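Local coordinates for protein Blo t 1 allergen (Blomia tropicalis, PDB 5JT8) that is a mite allergen of the papain family, probably a cysteine protease made as a precursor whose inhibitory propeptide keeps it inactive until removed, at residues Glu164-Thr169 and Met209-Cys214; Arg203-Asn208 and Pro216-Gln221; Ser112-Phe117 and Thr243-Gly248. All blocks are in the same frame, centred on the assembly; numbering follows the deposited sequence.

Interaction 1 (Glu164-Thr169 and Met209-Cys214); sequences ELVDCT and MRTQWC
The last turn of helix 162-168 meets an irregular loop, 209-214, at Asp167 and Cys214, whose CA atoms lie 4.7 Å apart. The contact belongs to the helical domain of the papain fold, where the disulfide Cys168-Cys214 staples this helix end to the long loop that follows helix 187-196. The disulfide is turned to a torsion of 98° about its S-S bond. With Cys214 SG anti to its backbone N (chi1 172°) and Cys168 SG beside its own N, the two SG atoms meet at 2.0 Å. A water bridges the two backbones: it donates to Asp167 O (2.6 Å) and to Gln212 O (3.0 Å) and accepts from Cys214 N (2.7 Å).

Asp167 reaches across as the polar centre of the contact. Gln212 N donates to Asp167 OD1 at 2.7 Å, with a nearly straight N-H...O angle of 163°, and comes from above the carboxylate plane. The other oxygen, OD2, is hydrogen-bonded to the hydroxyl of Tyr205, and Gln163 adds a weak bond to OD1, so both carboxylate oxygens are engaged inside the fold. One residue earlier in the helix, Val166 turns CG1 toward the loop backbone. This methyl rests 4.0 Å from Thr211 CA and 3.9 Å from the carbonyl oxygen Arg210 O, which itself accepts from Gln163 NE2.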
loop_
_atom_site.group_PDB
_atom_site.type_symbol
_atom_site.label_atom_id
_atom_site.label_comp_id
_atom_site.label_asym_id
_atom_site.label_seq_id
_atom_site.Cartn_x
_atom_site.Cartn_y
_atom_site.Cartn_z
ATOM N N GLU A 164 -8.870 10.174 9.388
ATOM C CA GLU A 164 -8.327 11.359 10.034
ATOM C C GLU A 164 -7.074 11.818 9.284
ATOM O O GLU A 164 -6.810 13.014 9.184
ATOM C CB GLU A 164 -7.989 11.114 11.510
ATOM C CG GLU A 164 -7.460 12.389 12.193
ATOM C CD GLU A 164 -7.114 12.230 13.654
ATOM O OE1 GLU A 164 -7.136 11.088 14.170
ATOM O OE2 GLU A 164 -6.792 13.261 14.290
ATOM N N LEU A 165 -6.298 10.868 8.772
ATOM C CA LEU A 165 -5.139 11.208 7.954
ATOM C C LEU A 165 -5.590 11.887 6.657
ATOM O O LEU A 165 -5.046 12.924 6.254
ATOM C CB LEU A 165 -4.306 9.967 7.639
ATOM C CG LEU A 165 -3.422 9.427 8.761
ATOM C CD1 LEU A 165 -2.763 8.122 8.352
ATOM C CD2 LEU A 165 -2.367 10.478 9.202
ATOM N N VAL A 166 -6.598 11.305 6.022
ATOM C CA VAL A 166 -7.096 11.794 4.744
ATOM C C VAL A 166 -7.544 13.246 4.847
ATOM O O VAL A 166 -7.258 14.064 3.966
ATOM C CB VAL A 166 -8.246 10.912 4.242
ATOM C CG1 VAL A 166 -9.009 11.589 3.109
ATOM C CG2 VAL A 166 -7.708 9.545 3.810
ATOM N N ASP A 167 -8.200 13.582 5.951
ATOM C CA ASP A 167 -8.781 14.903 6.080
ATOM C C ASP A 167 -7.861 15.929 6.699
ATOM O O ASP A 167 -7.903 17.097 6.335
ATOM C CB ASP A 167 -10.055 14.814 6.895
ATOM C CG ASP A 167 -11.081 13.941 6.232
ATOM O OD1 ASP A 167 -10.965 13.722 5.007
ATOM O OD2 ASP A 167 -11.991 13.472 6.934
ATOM N N CYS A 168 -7.026 15.500 7.631
ATOM C CA CYS A 168 -6.352 16.466 8.463
ATOM C C CYS A 168 -4.914 16.704 8.024
ATOM O O CYS A 168 -4.250 17.587 8.562
ATOM C CB CYS A 168 -6.429 16.030 9.921
ATOM S SG CYS A 168 -8.151 15.834 10.483
ATOM N N THR A 169 -4.448 15.928 7.044
ATOM C CA THR A 169 -3.182 16.227 6.370
ATOM C C THR A 169 -3.473 16.818 4.999
ATOM O O THR A 169 -2.555 17.076 4.211
ATOM C CB THR A 169 -2.261 14.977 6.196
ATOM O OG1 THR A 169 -2.854 14.054 5.277
ATOM C CG2 THR A 169 -2.032 14.282 7.507
ATOM N N MET A 209 -14.049 6.546 2.741
ATOM C CA MET A 209 -13.370 6.612 1.441
ATOM C C MET A 209 -13.729 7.878 0.639
ATOM O O MET A 209 -14.135 7.816 -0.521
ATOM C CB MET A 209 -13.645 5.339 0.618
ATOM C CG MET A 209 -15.082 5.014 0.311
ATOM S SD MET A 209 -15.299 3.317 -0.236
ATOM C CE MET A 209 -14.892 2.446 1.279
ATOM N N ARG A 210 -13.569 9.028 1.285
ATOM C CA ARG A 210 -13.774 10.310 0.635
ATOM C C ARG A 210 -13.070 11.400 1.425
ATOM O O ARG A 210 -12.866 11.283 2.631
ATOM C CB ARG A 210 -15.262 10.626 0.497
ATOM C CG ARG A 210 -15.953 10.941 1.805
ATOM C CD ARG A 210 -17.451 10.746 1.670
ATOM N NE ARG A 210 -18.164 10.999 2.921
ATOM C CZ ARG A 210 -19.425 10.637 3.141
ATOM N NH1 ARG A 210 -20.106 10.004 2.190
ATOM N NH2 ARG A 210 -20.001 10.906 4.308
ATOM N N THR A 211 -12.692 12.467 0.741
ATOM C CA THR A 211 -12.075 13.601 1.411
ATOM C C THR A 211 -13.123 14.429 2.144
ATOM O O THR A 211 -14.085 14.905 1.539
ATOM C CB THR A 211 -11.304 14.472 0.408
ATOM O OG1 THR A 211 -10.344 13.646 -0.262
ATOM C CG2 THR A 211 -10.569 15.596 1.122
ATOM N N GLN A 212 -12.953 14.572 3.451
ATOM C CA GLN A 212 -13.886 15.355 4.254
ATOM C C GLN A 212 -13.185 16.537 4.876
ATOM O O GLN A 212 -11.964 16.657 4.781
ATOM C CB GLN A 212 -14.513 14.508 5.360
ATOM C CG GLN A 212 -15.182 13.240 4.871
ATOM C CD GLN A 212 -15.491 12.275 5.999
ATOM O OE1 GLN A 212 -14.780 12.217 7.008
ATOM N NE2 GLN A 212 -16.551 11.514 5.833
ATOM N N TRP A 213 -13.962 17.394 5.525
ATOM C CA TRP A 213 -13.406 18.436 6.367
ATOM C C TRP A 213 -12.855 17.838 7.653
ATOM O O TRP A 213 -13.543 17.077 8.341
ATOM C CB TRP A 213 -14.457 19.493 6.690
ATOM C CG TRP A 213 -14.409 20.660 5.777
ATOM C CD1 TRP A 213 -15.088 20.805 4.607
ATOM C CD2 TRP A 213 -13.635 21.859 5.945
ATOM N NE1 TRP A 213 -14.790 22.016 4.034
ATOM C CE2 TRP A 213 -13.904 22.684 4.837
ATOM C CE3 TRP A 213 -12.749 22.316 6.927
ATOM C CZ2 TRP A 213 -13.324 23.945 4.684
ATOM C CZ3 TRP A 213 -12.169 23.565 6.773
ATOM C CH2 TRP A 213 -12.463 24.366 5.661
ATOM N N CYS A 214 -11.612 18.191 7.969
ATOM C CA CYS A 214 -10.939 17.667 9.148
ATOM C C CYS A 214 -11.698 18.032 10.414
ATOM O O CYS A 214 -12.087 19.185 10.633
ATOM C CB CYS A 214 -9.501 18.188 9.232
ATOM S SG CYS A 214 -8.639 17.793 10.774
HETATM O O HOH W 1 -9.953 18.600 5.832
#

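Interaction 2 (Arg203-Asn208 and Pro216-Gln221); sequences RNYPYN and PDVEGQ. Unlike the reference sequence in segment 203-208: Arg203 (reference Glu).
Val218 splits its two methyls between Asn204 and Tyr205. CG1, anti to the valine backbone N (chi1 -169°), comes closest, 3.3 Å from the carbonyl oxygen Asn204 O, and also lies 4.0 Å from Asn204 CB. The other methyl, CG2, approaches the Tyr205 ring obliquely, 3.8 Å from its CD2, and the two side chains cross at about a right angle. Beyond the valine, the Asn204 amide approaches the backbone at Glu219 and Gly220: its CG is 3.7 Å from Glu219 O and its OD1 is 3.9 Å from Gly220 CA. The segments share no hydrogen bond, and the contact is small and lies at the surface, with 177 Å² buried in all. Asn204 and Gly220 are the residues of nearest backbone approach, their CA atoms 6.6 Å apart. Gly220 sits at a phi of 122°, a conformation that suits glycine.

Both segments are part of the same long excursion between helix 187-196 and strand 227-230, in the helical domain of the papain fold. Here the chain leaves residues 203-208, passes the disulfide cysteine Cys214 and doubles back at 216-221 without forming regular secondary structure.

Outside this first shell, Tyr205 has further partners. Its ring leans on Gln163 and Glu164 of helix 162-168 and on Val200, its backbone oxygen accepts from the hydroxyl of Ser161, and its own hydroxyl hydrogen-bonds to Asp167. On the other segment, Val218 O receives a weak hydrogen bond from Arg222 NH2, while NH1 of the same guanidinium forms a salt bridge with Glu164 OE2. Within the first segment, Asn204 OD1 lies 3.9 Å above the guanidinium plane of Arg203, toward its rim.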
loop_
_atom_site.group_PDB
_atom_site.type_symbol
_atom_site.label_atom_id
_atom_site.label_comp_id
_atom_site.label_asym_id
_atom_site.label_seq_id
_atom_site.Cartn_x
_atom_site.Cartn_y
_atom_site.Cartn_z
ATOM N N ARG A 203 -12.921 3.801 15.509
ATOM C CA ARG A 203 -14.229 4.011 16.142
ATOM C C ARG A 203 -14.634 5.475 16.216
ATOM O O ARG A 203 -15.809 5.814 16.114
ATOM C CB ARG A 203 -14.254 3.474 17.578
ATOM C CG ARG A 203 -14.103 1.983 17.787
ATOM C CD ARG A 203 -13.622 1.743 19.221
ATOM N NE ARG A 203 -14.311 2.645 20.152
ATOM C CZ ARG A 203 -13.733 3.287 21.165
ATOM N NH1 ARG A 203 -12.437 3.131 21.411
ATOM N NH2 ARG A 203 -14.464 4.085 21.940
ATOM N N ASN A 204 -13.654 6.332 16.457
ATOM C CA ASN A 204 -13.924 7.723 16.758
ATOM C C ASN A 204 -13.866 8.615 15.520
ATOM O O ASN A 204 -14.353 9.738 15.540
ATOM C CB ASN A 204 -12.942 8.213 17.817
ATOM C CG ASN A 204 -13.233 7.630 19.187
ATOM O OD1 ASN A 204 -12.390 6.970 19.787
ATOM N ND2 ASN A 204 -14.436 7.868 19.684
ATOM N N TYR A 205 -13.277 8.115 14.439
ATOM C CA TYR A 205 -13.210 8.884 13.200
ATOM C C TYR A 205 -13.251 7.853 12.073
ATOM O O TYR A 205 -12.206 7.498 11.522
ATOM C CB TYR A 205 -11.914 9.733 13.138
ATOM C CG TYR A 205 -11.894 10.879 12.124
ATOM C CD1 TYR A 205 -12.571 10.770 10.920
ATOM C CD2 TYR A 205 -11.333 12.122 12.446
ATOM C CE1 TYR A 205 -12.602 11.810 10.012
ATOM C CE2 TYR A 205 -11.345 13.186 11.526
ATOM C CZ TYR A 205 -11.991 13.027 10.315
ATOM O OH TYR A 205 -12.029 14.067 9.397
ATOM N N PRO A 206 -14.450 7.352 11.737
ATOM C CA PRO A 206 -14.609 6.212 10.815
ATOM C C PRO A 206 -14.306 6.509 9.339
ATOM O O PRO A 206 -14.439 7.646 8.881
ATOM C CB PRO A 206 -16.092 5.831 10.971
ATOM C CG PRO A 206 -16.578 6.578 12.184
ATOM C CD PRO A 206 -15.739 7.797 12.296
ATOM N N TYR A 207 -13.950 5.468 8.594
ATOM C CA TYR A 207 -13.537 5.607 7.198
ATOM C C TYR A 207 -14.723 5.692 6.229
ATOM O O TYR A 207 -15.637 4.856 6.271
ATOM C CB TYR A 207 -12.619 4.437 6.816
ATOM C CG TYR A 207 -11.990 4.562 5.446
ATOM C CD1 TYR A 207 -11.154 5.637 5.132
ATOM C CD2 TYR A 207 -12.214 3.604 4.468
ATOM C CE1 TYR A 207 -10.573 5.754 3.877
ATOM C CE2 TYR A 207 -11.638 3.716 3.210
ATOM C CZ TYR A 207 -10.827 4.797 2.920
ATOM O OH TYR A 207 -10.261 4.906 1.668
ATOM N N ASN A 208 -14.708 6.693 5.347
ATOM C CA ASN A 208 -15.807 6.863 4.383
ATOM C C ASN A 208 -15.320 6.883 2.932
ATOM O O ASN A 208 -16.087 7.189 2.018
ATOM C CB ASN A 208 -16.587 8.150 4.674
ATOM C CG ASN A 208 -17.417 8.062 5.933
ATOM O OD1 ASN A 208 -18.266 7.190 6.058
ATOM N ND2 ASN A 208 -17.177 8.967 6.874
ATOM N N PRO A 216 -10.819 18.224 14.096
ATOM C CA PRO A 216 -9.736 18.197 15.083
ATOM C C PRO A 216 -10.240 18.095 16.539
ATOM O O PRO A 216 -9.449 17.773 17.423
ATOM C CB PRO A 216 -9.031 19.530 14.833
ATOM C CG PRO A 216 -10.203 20.470 14.478
ATOM C CD PRO A 216 -11.226 19.605 13.754
ATOM N N ASP A 217 -11.521 18.369 16.794
ATOM C CA ASP A 217 -12.046 18.202 18.156
ATOM C C ASP A 217 -12.673 16.820 18.323
ATOM O O ASP A 217 -13.706 16.659 18.983
ATOM C CB ASP A 217 -13.067 19.293 18.541
ATOM C CG ASP A 217 -14.325 19.271 17.689
ATOM O OD1 ASP A 217 -14.227 19.320 16.451
ATOM O OD2 ASP A 217 -15.428 19.179 18.267
ATOM N N VAL A 218 -12.042 15.824 17.709
ATOM C CA VAL A 218 -12.377 14.438 17.987
ATOM C C VAL A 218 -11.628 14.034 19.232
ATOM O O VAL A 218 -10.405 14.156 19.281
ATOM C CB VAL A 218 -11.985 13.483 16.846
ATOM C CG1 VAL A 218 -12.595 12.109 17.087
ATOM C CG2 VAL A 218 -12.430 14.033 15.517
ATOM N N GLU A 219 -12.334 13.550 20.244
ATOM C CA GLU A 219 -11.612 13.035 21.386
ATOM C C GLU A 219 -11.485 11.521 21.236
ATOM O O GLU A 219 -11.902 10.932 20.229
ATOM C CB GLU A 219 -12.276 13.422 22.715
ATOM C CG GLU A 219 -11.241 13.536 23.851
ATOM C CD GLU A 219 -11.850 13.815 25.203
ATOM O OE1 GLU A 219 -13.060 13.569 25.367
ATOM O OE2 GLU A 219 -11.114 14.280 26.104
ATOM N N GLY A 220 -10.893 10.896 22.235
ATOM C CA GLY A 220 -10.522 9.507 22.131
ATOM C C GLY A 220 -9.042 9.531 22.364
ATOM O O GLY A 220 -8.404 10.572 22.203
ATOM N N GLN A 221 -8.485 8.405 22.769
ATOM C CA GLN A 221 -7.055 8.341 22.965
ATOM C C GLN A 221 -6.351 8.566 21.624
ATOM O O GLN A 221 -6.882 8.201 20.572
ATOM C CB GLN A 221 -6.670 7.001 23.573
ATOM C CG GLN A 221 -5.213 6.908 23.933
ATOM C CD GLN A 221 -4.996 6.026 25.125
ATOM O OE1 GLN A 221 -5.919 5.793 25.911
ATOM N NE2 GLN A 221 -3.773 5.530 25.280
#

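Interaction 3 (Ser112-Phe117 and Thr243-Gly248); sequences SLPQNF and TIQQHG
In the beta-rich domain of the papain fold, the chain leading into the short strand 117-118 runs past the C-terminal end of helix 237-247, and Gln245 reaches across from the helix to that chain. Gln245 CG is anti to its backbone N (chi1 -174°), and the side chain stays extended from there, carrying the amide out from the helix. Its aliphatic part serves Phe117: Gln245 CG is 3.9 Å from Phe117 CE2, while Gln245 CA lies over one face of the ring, 4.1 Å from CZ. Ring and amide planes stand 86° apart.

Farther out, the amide meets apolar carbons. Its OE1 points at the Pro114 ring, tip to tip, 3.7 Å from CD, and its NE2 lies 3.8 Å from Leu113 CD2. The segments exchange no hydrogen bond, so the join is made by packing alone. Ile244, one residue earlier on the helix, adds a looser touch, with CG2 4.3 Å from Phe117 CD1. The helix ends at His247, and Gly248 after it has a positive phi of 94°.

Strand 281-291 also contacts this chain: Phe117 pairs with Trp288 by backbone hydrogen bonds and the two rings also meet, while Pro114 O accepts from the Trp288 indole. Trp119 meets the Phe117 ring edge-to-face and donates through NE1 to Ile244 O, binding the helix end to the chain beyond the strand. Ile244 reaches on to Leu285 and Trp288 of strand 281-291 and to Val250 of strand 250-254.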
loop_
_atom_site.group_PDB
_atom_site.type_symbol
_atom_site.label_atom_id
_atom_site.label_comp_id
_atom_site.label_asym_id
_atom_site.label_seq_id
_atom_site.Cartn_x
_atom_site.Cartn_y
_atom_site.Cartn_z
ATOM N N SER A 112 24.698 -11.183 9.278
ATOM C CA SER A 112 24.040 -11.963 8.241
ATOM C C SER A 112 22.541 -11.889 8.462
ATOM O O SER A 112 22.084 -11.642 9.576
ATOM C CB SER A 112 24.517 -13.417 8.259
ATOM O OG SER A 112 24.427 -13.954 9.568
ATOM N N LEU A 113 21.776 -12.098 7.402
ATOM C CA LEU A 113 20.329 -12.014 7.494
ATOM C C LEU A 113 19.714 -13.406 7.391
ATOM O O LEU A 113 20.186 -14.235 6.619
ATOM C CB LEU A 113 19.773 -11.100 6.398
ATOM C CG LEU A 113 20.243 -9.643 6.463
ATOM C CD1 LEU A 113 19.913 -8.860 5.193
ATOM C CD2 LEU A 113 19.642 -8.963 7.678
ATOM N N PRO A 114 18.655 -13.661 8.173
ATOM C CA PRO A 114 17.989 -14.955 8.055
ATOM C C PRO A 114 17.361 -15.078 6.676
ATOM O O PRO A 114 16.983 -14.058 6.082
ATOM C CB PRO A 114 16.932 -14.921 9.163
ATOM C CG PRO A 114 16.773 -13.486 9.518
ATOM C CD PRO A 114 18.054 -12.796 9.206
ATOM N N GLN A 115 17.289 -16.299 6.165
ATOM C CA GLN A 115 16.729 -16.545 4.842
ATOM C C GLN A 115 15.253 -16.151 4.806
ATOM O O GLN A 115 14.778 -15.618 3.808
ATOM C CB GLN A 115 16.897 -18.022 4.435
ATOM C CG GLN A 115 16.367 -18.323 3.022
ATOM C CD GLN A 115 16.748 -19.710 2.496
ATOM O OE1 GLN A 115 16.383 -20.733 3.080
ATOM N NE2 GLN A 115 17.466 -19.744 1.373
ATOM N N ASN A 116 14.530 -16.418 5.892
ATOM C CA ASN A 116 13.108 -16.063 5.972
ATOM C C ASN A 116 12.819 -15.201 7.178
ATOM O O ASN A 116 13.357 -15.423 8.258
ATOM C CB ASN A 116 12.216 -17.313 6.040
ATOM C CG ASN A 116 12.432 -18.251 4.875
ATOM O OD1 ASN A 116 11.989 -17.988 3.756
ATOM N ND2 ASN A 116 13.109 -19.358 5.134
ATOM N N PHE A 117 11.945 -14.228 6.998
ATOM C CA PHE A 117 11.524 -13.366 8.086
ATOM C C PHE A 117 10.111 -12.884 7.748
ATOM O O PHE A 117 9.871 -12.379 6.664
ATOM C CB PHE A 117 12.498 -12.193 8.262
ATOM C CG PHE A 117 12.276 -11.393 9.518
ATOM C CD1 PHE A 117 11.306 -10.402 9.570
ATOM C CD2 PHE A 117 13.047 -11.626 10.649
ATOM C CE1 PHE A 117 11.103 -9.662 10.730
ATOM C CE2 PHE A 117 12.848 -10.893 11.811
ATOM C CZ PHE A 117 11.877 -9.908 11.850
ATOM N N THR A 243 16.433 -3.219 7.735
ATOM C CA THR A 243 15.524 -2.198 8.280
ATOM C C THR A 243 14.242 -2.842 8.797
ATOM O O THR A 243 13.775 -2.531 9.892
ATOM C CB THR A 243 15.200 -1.134 7.218
ATOM O OG1 THR A 243 16.416 -0.460 6.858
ATOM C CG2 THR A 243 14.136 -0.118 7.729
ATOM N N ILE A 244 13.705 -3.780 8.022
ATOM C CA ILE A 244 12.496 -4.496 8.409
ATOM C C ILE A 244 12.734 -5.295 9.674
ATOM O O ILE A 244 11.896 -5.307 10.578
ATOM C CB ILE A 244 12.022 -5.420 7.284
ATOM C CG1 ILE A 244 11.432 -4.578 6.146
ATOM C CG2 ILE A 244 11.004 -6.445 7.808
ATOM C CD1 ILE A 244 11.235 -5.365 4.844
ATOM N N GLN A 245 13.885 -5.955 9.740
ATOM C CA GLN A 245 14.242 -6.726 10.920
ATOM C C GLN A 245 14.393 -5.846 12.176
ATOM O O GLN A 245 13.907 -6.218 13.248
ATOM C CB GLN A 245 15.537 -7.507 10.686
ATOM C CG GLN A 245 15.877 -8.444 11.849
ATOM C CD GLN A 245 17.151 -9.273 11.638
ATOM O OE1 GLN A 245 17.181 -10.461 11.944
ATOM N NE2 GLN A 245 18.203 -8.636 11.157
ATOM N N GLN A 246 15.064 -4.697 12.046
ATOM C CA GLN A 246 15.360 -3.866 13.212
ATOM C C GLN A 246 14.313 -2.791 13.528
ATOM O O GLN A 246 14.210 -2.342 14.680
ATOM C CB GLN A 246 16.723 -3.181 13.061
ATOM C CG GLN A 246 17.939 -4.103 13.185
ATOM C CD GLN A 246 17.705 -5.361 14.034
ATOM O OE1 GLN A 246 17.817 -6.480 13.531
ATOM N NE2 GLN A 246 17.407 -5.181 15.326
ATOM N N HIS A 247 13.552 -2.352 12.534
ATOM C CA HIS A 247 12.583 -1.286 12.813
ATOM C C HIS A 247 11.122 -1.674 12.566
ATOM O O HIS A 247 10.233 -0.858 12.779
ATOM C CB HIS A 247 12.948 -0.037 12.003
ATOM C CG HIS A 247 14.326 0.467 12.292
ATOM N ND1 HIS A 247 14.639 1.142 13.449
ATOM C CD2 HIS A 247 15.485 0.356 11.596
ATOM C CE1 HIS A 247 15.925 1.445 13.447
ATOM N NE2 HIS A 247 16.462 0.981 12.333
ATOM N N GLY A 248 10.870 -2.920 12.151
ATOM C CA GLY A 248 9.502 -3.354 11.893
ATOM C C GLY A 248 9.060 -3.204 10.441
ATOM O O GLY A 248 9.870 -2.867 9.567
#

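Interactions 1 and 2 are neighbours, with centres 11 Å apart, and their segments alternate along the chain. The Asp167-Tyr205 bond joins them, 2.5 Å from OD2 to OH, together with packing of Glu164 CB on Tyr205 CD2 at 3.6 Å. Interaction 3 stands apart in the other domain, its centre about 34 Å from each of the others; its nearest atoms are about 16 Å from interaction 1 and about 20 Å from interaction 2. Cys137, probably the papain-type nucleophile, is here oxidised to S-hydroxycysteine. The segments of interactions 1 and 2 also include Thr169, which touches Trp138, and Tyr207, whose hydroxyl hydrogen-bonds to Ser136 OG and Gln131 O.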